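Local coordinates for protein probable glutathione reductase (Sinorhizobium meliloti, PDB 4DNA) that probably catalyses the NADPH-dependent reduction of glutathione disulfide to glutathione, as an FAD-containing homodimer with a redox-active disulfide, at residues 148-160 with 234-246. Sequence-based numbering, arbitrary orientation.
Sequences HDALPGHELCITS and IQSVSADADGRRV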
# COMPACT_ATOMS: atom_id res chain seq x y z
N HIS A 148 3.78 -19.83 31.86
CA HIS A 148 4.13 -19.02 33.00
C HIS A 148 3.85 -19.76 34.26
O HIS A 148 3.03 -19.33 35.08
CB HIS A 148 3.40 -17.69 32.92
CG HIS A 148 3.93 -16.80 31.82
ND1 HIS A 148 4.81 -15.79 32.06
CD2 HIS A 148 3.71 -16.82 30.44
CE1 HIS A 148 5.12 -15.19 30.89
NE2 HIS A 148 4.45 -15.81 29.90
N ASP A 149 4.55 -20.89 34.44
CA ASP A 149 4.25 -21.84 35.51
C ASP A 149 4.24 -21.20 36.91
O ASP A 149 3.69 -21.76 37.85
CB ASP A 149 5.19 -23.06 35.46
CG ASP A 149 4.84 -24.02 34.31
OD1 ASP A 149 4.10 -23.65 33.38
OD2 ASP A 149 5.33 -25.17 34.33
N ALA A 150 4.83 -20.02 37.01
CA ALA A 150 4.83 -19.26 38.25
C ALA A 150 3.47 -18.63 38.58
O ALA A 150 3.14 -18.45 39.76
CB ALA A 150 5.93 -18.20 38.21
N LEU A 151 2.68 -18.30 37.56
CA LEU A 151 1.35 -17.74 37.80
C LEU A 151 0.33 -18.80 38.24
O LEU A 151 0.09 -19.77 37.51
CB LEU A 151 0.82 -17.02 36.55
CG LEU A 151 -0.65 -16.58 36.62
CD1 LEU A 151 -0.78 -15.27 37.39
CD2 LEU A 151 -1.26 -16.45 35.24
N PRO A 152 -0.29 -18.61 39.43
CA PRO A 152 -1.37 -19.51 39.86
C PRO A 152 -2.48 -19.54 38.82
O PRO A 152 -2.85 -18.50 38.28
CB PRO A 152 -1.87 -18.87 41.15
CG PRO A 152 -0.70 -18.10 41.67
CD PRO A 152 -0.02 -17.57 40.44
N GLY A 153 -2.99 -20.73 38.51
CA GLY A 153 -4.10 -20.86 37.58
C GLY A 153 -3.77 -20.54 36.13
O GLY A 153 -4.66 -20.22 35.35
N HIS A 154 -2.49 -20.63 35.77
CA HIS A 154 -2.05 -20.41 34.39
C HIS A 154 -2.62 -21.43 33.45
O HIS A 154 -2.83 -21.15 32.27
CB HIS A 154 -0.52 -20.43 34.30
CG HIS A 154 0.10 -21.75 34.72
ND1 HIS A 154 0.53 -21.97 35.98
CD2 HIS A 154 0.36 -22.91 34.00
CE1 HIS A 154 1.03 -23.22 36.07
NE2 HIS A 154 0.93 -23.79 34.85
N GLU A 155 -2.87 -22.63 33.97
CA GLU A 155 -3.43 -23.72 33.18
C GLU A 155 -4.87 -23.40 32.71
O GLU A 155 -5.48 -24.16 31.97
CB GLU A 155 -3.33 -25.06 33.94
CG GLU A 155 -4.28 -25.25 35.13
CD GLU A 155 -3.90 -24.47 36.39
OE1 GLU A 155 -2.69 -24.27 36.69
OE2 GLU A 155 -4.84 -24.06 37.12
N LEU A 156 -5.39 -22.26 33.14
CA LEU A 156 -6.73 -21.83 32.74
C LEU A 156 -6.70 -20.83 31.57
O LEU A 156 -7.74 -20.48 31.00
CB LEU A 156 -7.47 -21.25 33.95
CG LEU A 156 -7.42 -22.10 35.24
CD1 LEU A 156 -7.90 -21.31 36.43
CD2 LEU A 156 -8.20 -23.40 35.10
N CYS A 157 -5.49 -20.40 31.20
CA CYS A 157 -5.31 -19.37 30.20
C CYS A 157 -5.07 -19.95 28.82
O CYS A 157 -4.91 -21.15 28.67
CB CYS A 157 -4.14 -18.49 30.60
SG CYS A 157 -4.47 -17.58 32.11
N ILE A 158 -5.04 -19.09 27.81
CA ILE A 158 -4.77 -19.55 26.46
C ILE A 158 -3.53 -18.91 25.84
O ILE A 158 -3.06 -17.86 26.30
CB ILE A 158 -5.99 -19.39 25.52
CG1 ILE A 158 -6.49 -17.94 25.49
CG2 ILE A 158 -7.10 -20.34 25.92
CD1 ILE A 158 -7.41 -17.65 24.32
N THR A 159 -2.98 -19.56 24.82
CA THR A 159 -1.91 -18.97 24.04
C THR A 159 -2.40 -18.80 22.61
O THR A 159 -3.52 -19.21 22.28
CB THR A 159 -0.63 -19.83 24.02
OG1 THR A 159 -0.88 -21.07 23.35
CG2 THR A 159 -0.14 -20.12 25.42
N SER A 160 -1.57 -18.21 21.77
CA SER A 160 -1.86 -18.13 20.35
C SER A 160 -2.02 -19.51 19.70
O SER A 160 -2.65 -19.66 18.65
CB SER A 160 -0.79 -17.30 19.65
OG SER A 160 0.51 -17.78 19.93
N ILE A 234 -1.03 -9.51 36.14
CA ILE A 234 -2.01 -10.45 36.72
C ILE A 234 -1.41 -11.21 37.93
O ILE A 234 -0.42 -11.92 37.78
CB ILE A 234 -2.57 -11.44 35.67
CG1 ILE A 234 -3.44 -10.70 34.67
CG2 ILE A 234 -3.39 -12.54 36.33
CD1 ILE A 234 -3.82 -11.51 33.46
N GLN A 235 -2.01 -11.03 39.12
CA GLN A 235 -1.60 -11.72 40.36
C GLN A 235 -1.85 -13.23 40.24
O GLN A 235 -0.97 -14.05 40.55
CB GLN A 235 -2.35 -11.21 41.61
CG GLN A 235 -2.52 -9.70 41.78
CD GLN A 235 -1.35 -9.02 42.47
OE1 GLN A 235 -0.19 -9.20 42.08
NE2 GLN A 235 -1.64 -8.21 43.48
N SER A 236 -3.06 -13.59 39.80
CA SER A 236 -3.50 -14.98 39.65
C SER A 236 -4.80 -15.09 38.84
O SER A 236 -5.60 -14.15 38.80
CB SER A 236 -3.74 -15.62 41.01
OG SER A 236 -4.83 -14.99 41.64
N VAL A 237 -4.99 -16.25 38.22
CA VAL A 237 -6.23 -16.53 37.52
C VAL A 237 -6.93 -17.68 38.23
O VAL A 237 -6.28 -18.62 38.69
CB VAL A 237 -5.99 -16.92 36.04
CG1 VAL A 237 -7.32 -17.10 35.31
CG2 VAL A 237 -5.15 -15.88 35.32
N SER A 238 -8.25 -17.56 38.33
CA SER A 238 -9.09 -18.67 38.77
C SER A 238 -10.42 -18.73 37.99
O SER A 238 -10.86 -17.74 37.39
CB SER A 238 -9.36 -18.56 40.27
OG SER A 238 -10.47 -17.71 40.48
N ALA A 239 -11.04 -19.92 38.00
CA ALA A 239 -12.34 -20.17 37.37
C ALA A 239 -13.51 -19.95 38.34
O ALA A 239 -13.45 -20.35 39.51
CB ALA A 239 -12.38 -21.58 36.81
N ASP A 240 -14.58 -19.32 37.84
CA ASP A 240 -15.80 -19.10 38.62
C ASP A 240 -16.79 -20.26 38.42
O ASP A 240 -16.46 -21.27 37.79
CB ASP A 240 -16.44 -17.74 38.29
CG ASP A 240 -17.17 -17.72 36.95
OD1 ASP A 240 -17.17 -18.73 36.22
OD2 ASP A 240 -17.76 -16.66 36.63
N ALA A 241 -17.99 -20.10 38.96
CA ALA A 241 -19.02 -21.14 38.87
C ALA A 241 -19.37 -21.45 37.41
O ALA A 241 -19.59 -22.62 37.06
CB ALA A 241 -20.26 -20.74 39.65
N ASP A 242 -19.39 -20.43 36.56
CA ASP A 242 -19.90 -20.55 35.19
C ASP A 242 -18.89 -20.95 34.12
O ASP A 242 -19.21 -20.92 32.94
CB ASP A 242 -20.61 -19.25 34.78
CG ASP A 242 -21.70 -18.84 35.75
OD1 ASP A 242 -22.34 -19.72 36.37
OD2 ASP A 242 -21.91 -17.62 35.88
N GLY A 243 -17.68 -21.32 34.54
CA GLY A 243 -16.61 -21.65 33.59
C GLY A 243 -15.77 -20.45 33.15
O GLY A 243 -14.69 -20.62 32.58
N ARG A 244 -16.28 -19.25 33.41
CA ARG A 244 -15.58 -18.01 33.12
C ARG A 244 -14.34 -17.84 34.00
O ARG A 244 -14.23 -18.48 35.05
CB ARG A 244 -16.51 -16.81 33.29
CG ARG A 244 -17.21 -16.42 32.00
CD ARG A 244 -17.93 -15.10 32.11
NE ARG A 244 -19.35 -15.29 32.41
CZ ARG A 244 -20.31 -15.32 31.49
NH1 ARG A 244 -21.57 -15.50 31.86
NH2 ARG A 244 -20.02 -15.18 30.21
N ARG A 245 -13.42 -16.98 33.57
CA ARG A 245 -12.16 -16.77 34.27
C ARG A 245 -12.10 -15.45 35.02
O ARG A 245 -12.37 -14.38 34.47
CB ARG A 245 -10.97 -16.87 33.31
CG ARG A 245 -10.59 -18.30 32.96
CD ARG A 245 -11.41 -18.85 31.80
NE ARG A 245 -10.83 -20.11 31.32
CZ ARG A 245 -11.19 -21.31 31.75
NH1 ARG A 245 -10.58 -22.38 31.27
NH2 ARG A 245 -12.15 -21.46 32.66
N VAL A 246 -11.75 -15.56 36.29
CA VAL A 246 -11.56 -14.40 37.13
C VAL A 246 -10.06 -14.18 37.27
O VAL A 246 -9.34 -15.08 37.71
CB VAL A 246 -12.19 -14.59 38.52
CG1 VAL A 246 -12.14 -13.29 39.30
CG2 VAL A 246 -13.62 -15.07 38.38
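V237 N donates to P152 O at 3.1 Å with a nearly straight N-H...O angle of 176°, the one backbone hydrogen bond between loop 148-160 and strand 234-239. This strand lies at the margin of a three-stranded antiparallel sheet: S238 N and O bond V246 within the hairpin, while the preceding V237 turns its N to the loop. V237 O receives a CA-H...O contact from G153 CA; glycine suits the place because the turn needs a positive phi and a side chain would collide with that oxygen. The type II turn from L151 to H154 presents P152 O, and L151 O accepts from H154 N and also from H154 ND1 at 2.7 Å, the oxygen lying in the imidazole plane.

Apolar groups fill in beside these bonds. The P152 ring, suited to a turn, sets CB 3.8 Å from S236 CB. L151, with CG anti to the backbone N (chi1 171°), brings CD1 to I234 CG2; branched V237 suits its place because CG2 meets both L151 CD2 and C157 SG. L156 CD1 lies against S238 CA at 3.7 Å.

On the neighbouring strand, R245 NE reaches L156 O in a weak hydrogen bond of 3.1 Å, and L156 CB lies over one guanidinium face, toward its rim. With an alanine at R245, L156 O would probably lose this donor and L156 CB its guanidinium neighbour. R244 NH2 forms salt bridges with D258 and E171. I158 continues the loop onto strand 259-262 through V260 and L262. Few polar bonds and much apolar packing thus make this surface junction.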